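Fibronectin type III domain-containing protein (Simiduia agarivorans, PDB 6P2K) is a GH74 glycoside hydrolase that probably cleaves the glucan backbone of xyloglucan, using tandem seven-bladed beta-propellers. Local coordinates at residues Gln16-Val21 and Gly120-Asp125; Arg59-Ala64 and Asn99-Ser104. All coordinates share one frame; numbering follows the deposited sequence.

Contact 1 (Gln16-Val21 and Gly120-Asp125); sequences QVQDVV and GWRDDD. With ZN (zinc ion), chain Q.
A zinc site links Q16, at the entry to the first strand of one propeller blade, to a loop of a blade two further along the chain: Q16 and D124 each give the metal one oxygen. Q16 OE1 sits 2.1 Å from the zinc and D124 OD1 2.0 Å, and they approach from nearly opposite sides (about 173° at the metal), with three waters spread round the waist in a distorted trigonal bipyramid. Q16 can extend that far because its CG is anti to the backbone N (chi1 -180°) and the chain beyond is straight. The neutral amide supplies only its oxygen, while the D124 carboxylate brings charge and turns OD2 to a salt bridge with R59. One zinc-bound water lies 2.9 Å from Q18 OE1 and 3.0 Å from D123 OD1; D123 also pairs with R334. Farther from the metal, R122 stretches its chain from CG to NE toward the strand. R122 NH2 makes a salt bridge with D19 OD2 at 3.2 Å, the carboxylate and guanidinium planes turned 56° apart, and Q18 O lies over one guanidinium face, 3.5 Å above its plane. R122 NE is hydrogen-bonded to F61 O. Q18 and D19 both face A33 in a classic beta bulge, and W121 to D124 form a type II' turn, so the contact joins a bulged beta-propeller strand to a turn carrying a metal ligand.

Contact 2 (Arg59-Ala64 and Asn99-Ser104); sequences RVFAVA and NKSIAS
F61 and A62 press against A103 where the innermost strands of two successive propeller blades meet, 60-64 and 102-104, whose axes approach to 5.1 Å with their N-to-C directions 47° apart. The packing is tight at this crossing. F61 CB lies 3.6 Å from A103 CB and 3.5 Å from I102 O, and A62 CB reaches the peptide of A103 at 3.5 Å from its carbonyl carbon. Two alanines suit such a place, since a methyl fits where the backbones pass at a CA separation of 4.7 Å between F61 and A103. A classic beta bulge, in which F61 and A62 both face G76, turns both of their side chains toward the neighbouring strand. The first torsion of F61 sets its CG beside the backbone N (chi1 -68°). At the far end of the ring F61 CE2 comes to 3.4 Å from S101 OG, which lies obliquely to the ring, while I102 O lies at the ring edge. S101 itself lies just before the strand. Away from the crossing the contact thins: the end of the I102 side chain leads off, and S104 points away, contributing little, yet none of the touching residues is exposed. Carbon of F61 and A62 thus packs on the A103 methyl and on backbone of the next blade, so the fit depends on shape more than on polar bonds between the segments, and the hydroxyl beside the F61 ring, on S101, is hydrogen-bonded to G120 O.

Overall arrangement
The two contacts have centres 8 Å apart and interlock around three successive propeller blades, with contact 2 lying between the ends of contact 1 in sequence. G120 N approaches S101 O at 2.7 Å, and R122 NE approaches F61 O at 2.8 Å, both probable hydrogen bonds, so the loop 120-125 is bonded to both segments of contact 2. Packing adds to this: Q18 CG touches V60 O at 3.2 Å, and V21 CG1 touches V63 O at 3.3 Å. The F61 side chain is about 6 Å from the zinc and about 4 Å from that of D124, so the F61 ring, which also packs on D124, is what brings contact 2 close to the zinc site.

Contact 1 (Gln16-Val21 and Gly120-Asp125)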
loop_
_atom_site.group_PDB
_atom_site.type_symbol
_atom_site.label_atom_id
_atom_site.label_comp_id
_atom_site.label_asym_id
_atom_site.label_seq_id
_atom_site.Cartn_x
_atom_site.Cartn_y
_atom_site.Cartn_z
ATOM N N GLN B 16 -41.448 -7.919 12.760
ATOM C CA GLN B 16 -42.119 -9.214 12.709
ATOM C C GLN B 16 -43.404 -9.127 11.893
ATOM O O GLN B 16 -44.253 -8.266 12.134
ATOM C CB GLN B 16 -42.417 -9.704 14.128
ATOM C CG GLN B 16 -43.113 -11.056 14.198
ATOM C CD GLN B 16 -43.233 -11.582 15.623
ATOM O OE1 GLN B 16 -44.216 -11.313 16.323
ATOM N NE2 GLN B 16 -42.229 -12.337 16.057
ATOM N N VAL B 17 -43.532 -10.016 10.912
ATOM C CA VAL B 17 -44.661 -10.023 9.991
ATOM C C VAL B 17 -45.658 -11.073 10.458
ATOM O O VAL B 17 -45.276 -12.212 10.759
ATOM C CB VAL B 17 -44.202 -10.297 8.549
ATOM C CG1 VAL B 17 -45.393 -10.309 7.606
ATOM C CG2 VAL B 17 -43.185 -9.257 8.111
ATOM N N GLN B 18 -46.935 -10.694 10.521
ATOM C CA GLN B 18 -47.960 -11.600 11.024
ATOM C C GLN B 18 -48.507 -12.517 9.940
ATOM O O GLN B 18 -48.684 -13.716 10.182
ATOM C CB GLN B 18 -49.101 -10.804 11.660
ATOM C CG GLN B 18 -48.638 -9.811 12.707
ATOM C CD GLN B 18 -47.948 -10.485 13.879
ATOM O OE1 GLN B 18 -48.565 -11.249 14.622
ATOM N NE2 GLN B 18 -46.658 -10.208 14.048
ATOM N N ASP B 19 -48.764 -11.987 8.745
ATOM C CA ASP B 19 -49.361 -12.788 7.685
ATOM C C ASP B 19 -49.305 -12.020 6.374
ATOM O O ASP B 19 -49.191 -10.792 6.353
ATOM C CB ASP B 19 -50.810 -13.158 8.015
ATOM C CG ASP B 19 -51.248 -14.438 7.342
ATOM O OD1 ASP B 19 -50.400 -15.092 6.698
ATOM O OD2 ASP B 19 -52.438 -14.791 7.457
ATOM N N VAL B 20 -49.379 -12.773 5.278
ATOM C CA VAL B 20 -49.614 -12.236 3.943
ATOM C C VAL B 20 -50.728 -13.070 3.329
ATOM O O VAL B 20 -50.600 -14.296 3.224
ATOM C CB VAL B 20 -48.353 -12.275 3.062
ATOM C CG1 VAL B 20 -48.698 -11.903 1.630
ATOM C CG2 VAL B 20 -47.286 -11.342 3.619
ATOM N N VAL B 21 -51.821 -12.417 2.942
ATOM C CA VAL B 21 -53.039 -13.098 2.522
ATOM C C VAL B 21 -53.346 -12.730 1.078
ATOM O O VAL B 21 -53.424 -11.544 0.738
ATOM C CB VAL B 21 -54.226 -12.741 3.435
ATOM C CG1 VAL B 21 -55.442 -13.582 3.069
ATOM C CG2 VAL B 21 -53.851 -12.938 4.896
ATOM N N GLY B 120 -58.570 -14.590 18.870
ATOM C CA GLY B 120 -57.215 -15.104 18.839
ATOM C C GLY B 120 -56.210 -13.978 18.780
ATOM O O GLY B 120 -56.553 -12.809 18.573
ATOM N N TRP B 121 -54.941 -14.361 18.960
ATOM C CA TRP B 121 -53.857 -13.375 18.898
ATOM C C TRP B 121 -52.520 -13.997 18.512
ATOM O O TRP B 121 -51.484 -13.427 18.868
ATOM C CB TRP B 121 -53.730 -12.655 20.241
ATOM C CG TRP B 121 -53.522 -13.598 21.387
ATOM C CD1 TRP B 121 -52.331 -14.021 21.890
ATOM C CD2 TRP B 121 -54.539 -14.245 22.162
ATOM N NE1 TRP B 121 -52.539 -14.886 22.938
ATOM C CE2 TRP B 121 -53.887 -15.041 23.123
ATOM C CE3 TRP B 121 -55.937 -14.225 22.140
ATOM C CZ2 TRP B 121 -54.584 -15.810 24.053
ATOM C CZ3 TRP B 121 -56.626 -14.989 23.063
ATOM C CH2 TRP B 121 -55.949 -15.770 24.007
ATOM N N ARG B 122 -52.501 -15.138 17.824
ATOM C CA ARG B 122 -51.273 -15.780 17.324
ATOM C C ARG B 122 -50.352 -16.046 18.513
ATOM O O ARG B 122 -50.816 -16.582 19.532
ATOM C CB ARG B 122 -50.684 -14.915 16.218
ATOM C CG ARG B 122 -51.602 -14.738 15.034
ATOM C CD ARG B 122 -50.855 -14.225 13.815
ATOM N NE ARG B 122 -51.703 -14.276 12.629
ATOM C CZ ARG B 122 -51.611 -15.204 11.683
ATOM N NH1 ARG B 122 -50.694 -16.159 11.770
ATOM N NH2 ARG B 122 -52.436 -15.173 10.643
ATOM N N ASP B 123 -49.067 -15.704 18.432
ATOM C CA ASP B 123 -48.111 -15.904 19.512
ATOM C C ASP B 123 -47.907 -14.652 20.355
ATOM O O ASP B 123 -46.992 -14.617 21.182
ATOM C CB ASP B 123 -46.771 -16.366 18.938
ATOM C CG ASP B 123 -46.267 -15.454 17.829
ATOM O OD1 ASP B 123 -47.104 -14.920 17.067
ATOM O OD2 ASP B 123 -45.037 -15.266 17.720
ATOM N N ASP B 124 -48.733 -13.624 20.165
ATOM C CA ASP B 124 -48.569 -12.368 20.888
ATOM C C ASP B 124 -49.164 -12.458 22.287
ATOM O O ASP B 124 -49.987 -11.620 22.671
ATOM C CB ASP B 124 -49.218 -11.217 20.115
ATOM C CG ASP B 124 -48.212 -10.396 19.331
ATOM O OD1 ASP B 124 -47.032 -10.802 19.237
ATOM O OD2 ASP B 124 -48.605 -9.333 18.807
ATOM N N ASP B 125 -48.752 -13.465 23.061
ATOM C CA ASP B 125 -49.316 -13.647 24.394
ATOM C C ASP B 125 -48.962 -12.488 25.317
ATOM O O ASP B 125 -49.709 -12.197 26.259
ATOM C CB ASP B 125 -48.843 -14.972 24.992
ATOM C CG ASP B 125 -49.587 -16.168 24.421
ATOM O OD1 ASP B 125 -50.739 -16.411 24.842
ATOM O OD2 ASP B 125 -49.023 -16.862 23.546
HETATM ZN ZN ZN Q . -45.542 -11.009 17.869
HETATM O O HOH W 1 -44.673 -9.095 17.888
HETATM O O HOH W 2 -44.222 -12.020 19.154
HETATM O O HOH W 3 -47.294 -11.920 17.132
#

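Contact 2 (Arg59-Ala64 and Asn99-Ser104)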
loop_
_atom_site.group_PDB
_atom_site.type_symbol
_atom_site.label_atom_id
_atom_site.label_comp_id
_atom_site.label_asym_id
_atom_site.label_seq_id
_atom_site.Cartn_x
_atom_site.Cartn_y
_atom_site.Cartn_z
ATOM N N ARG B 59 -52.274 -3.479 15.439
ATOM C CA ARG B 59 -51.730 -4.827 15.604
ATOM C C ARG B 59 -52.676 -5.796 14.906
ATOM O O ARG B 59 -53.669 -6.251 15.478
ATOM C CB ARG B 59 -51.555 -5.163 17.078
ATOM C CG ARG B 59 -50.737 -6.419 17.344
ATOM C CD ARG B 59 -50.176 -6.426 18.756
ATOM N NE ARG B 59 -49.171 -5.383 18.952
ATOM C CZ ARG B 59 -47.862 -5.569 18.802
ATOM N NH1 ARG B 59 -47.394 -6.758 18.453
ATOM N NH2 ARG B 59 -47.020 -4.565 19.003
ATOM N N VAL B 60 -52.370 -6.114 13.649
ATOM C CA VAL B 60 -53.258 -6.904 12.801
ATOM C C VAL B 60 -52.861 -8.371 12.878
ATOM O O VAL B 60 -51.693 -8.721 12.671
ATOM C CB VAL B 60 -53.218 -6.404 11.348
ATOM C CG1 VAL B 60 -54.131 -7.251 10.475
ATOM C CG2 VAL B 60 -53.617 -4.941 11.282
ATOM N N PHE B 61 -53.841 -9.234 13.160
ATOM C CA PHE B 61 -53.613 -10.668 13.251
ATOM C C PHE B 61 -54.208 -11.459 12.095
ATOM O O PHE B 61 -53.833 -12.622 11.915
ATOM C CB PHE B 61 -54.182 -11.215 14.569
ATOM C CG PHE B 61 -53.444 -10.751 15.791
ATOM C CD1 PHE B 61 -52.070 -10.885 15.882
ATOM C CD2 PHE B 61 -54.128 -10.184 16.852
ATOM C CE1 PHE B 61 -51.391 -10.460 17.008
ATOM C CE2 PHE B 61 -53.452 -9.756 17.979
ATOM C CZ PHE B 61 -52.083 -9.893 18.054
ATOM N N ALA B 62 -55.115 -10.875 11.314
ATOM C CA ALA B 62 -55.764 -11.618 10.243
ATOM C C ALA B 62 -56.377 -10.657 9.234
ATOM O O ALA B 62 -56.852 -9.576 9.591
ATOM C CB ALA B 62 -56.843 -12.560 10.789
ATOM N N VAL B 63 -56.359 -11.072 7.970
ATOM C CA VAL B 63 -57.015 -10.361 6.878
ATOM C C VAL B 63 -57.712 -11.392 6.001
ATOM O O VAL B 63 -57.146 -12.448 5.702
ATOM C CB VAL B 63 -56.018 -9.521 6.048
ATOM C CG1 VAL B 63 -56.732 -8.820 4.902
ATOM C CG2 VAL B 63 -55.304 -8.506 6.920
ATOM N N ALA B 64 -58.943 -11.089 5.591
ATOM C CA ALA B 64 -59.697 -11.975 4.714
ATOM C C ALA B 64 -60.501 -11.151 3.722
ATOM O O ALA B 64 -61.159 -10.180 4.104
ATOM C CB ALA B 64 -60.629 -12.895 5.511
ATOM N N ASN B 99 -62.991 -4.651 21.614
ATOM C CA ASN B 99 -62.156 -5.148 22.706
ATOM C C ASN B 99 -61.989 -6.666 22.661
ATOM O O ASN B 99 -61.731 -7.294 23.692
ATOM C CB ASN B 99 -62.712 -4.709 24.070
ATOM C CG ASN B 99 -61.629 -4.521 25.117
ATOM O OD1 ASN B 99 -60.481 -4.916 24.917
ATOM N ND2 ASN B 99 -61.993 -3.916 26.242
ATOM N N LYS B 100 -62.120 -7.271 21.478
ATOM C CA LYS B 100 -62.035 -8.720 21.303
ATOM C C LYS B 100 -60.992 -9.031 20.236
ATOM O O LYS B 100 -61.259 -8.872 19.043
ATOM C CB LYS B 100 -63.391 -9.305 20.903
ATOM C CG LYS B 100 -64.481 -9.188 21.954
ATOM C CD LYS B 100 -64.084 -9.879 23.243
ATOM C CE LYS B 100 -64.021 -11.387 23.051
ATOM N NZ LYS B 100 -64.179 -12.128 24.334
ATOM N N SER B 101 -59.817 -9.496 20.652
ATOM C CA SER B 101 -58.753 -9.807 19.700
ATOM C C SER B 101 -59.151 -10.974 18.804
ATOM O O SER B 101 -59.500 -12.053 19.294
ATOM C CB SER B 101 -57.459 -10.133 20.443
ATOM O OG SER B 101 -56.374 -10.248 19.543
ATOM N N ILE B 102 -59.076 -10.764 17.491
ATOM C CA ILE B 102 -59.499 -11.746 16.498
ATOM C C ILE B 102 -58.335 -12.040 15.564
ATOM O O ILE B 102 -57.688 -11.114 15.058
ATOM C CB ILE B 102 -60.725 -11.251 15.711
ATOM C CG1 ILE B 102 -61.907 -11.088 16.654
ATOM C CG2 ILE B 102 -61.093 -12.206 14.590
ATOM C CD1 ILE B 102 -62.996 -10.295 16.057
ATOM N N ALA B 103 -58.083 -13.331 15.322
ATOM C CA ALA B 103 -56.951 -13.757 14.510
ATOM C C ALA B 103 -57.323 -14.771 13.434
ATOM O O ALA B 103 -56.423 -15.374 12.840
ATOM C CB ALA B 103 -55.850 -14.340 15.400
ATOM N N SER B 104 -58.611 -14.975 13.161
ATOM C CA SER B 104 -59.036 -15.909 12.126
ATOM C C SER B 104 -60.372 -15.458 11.556
ATOM O O SER B 104 -61.283 -15.110 12.312
ATOM C CB SER B 104 -59.161 -17.337 12.675
ATOM O OG SER B 104 -58.118 -17.646 13.582
#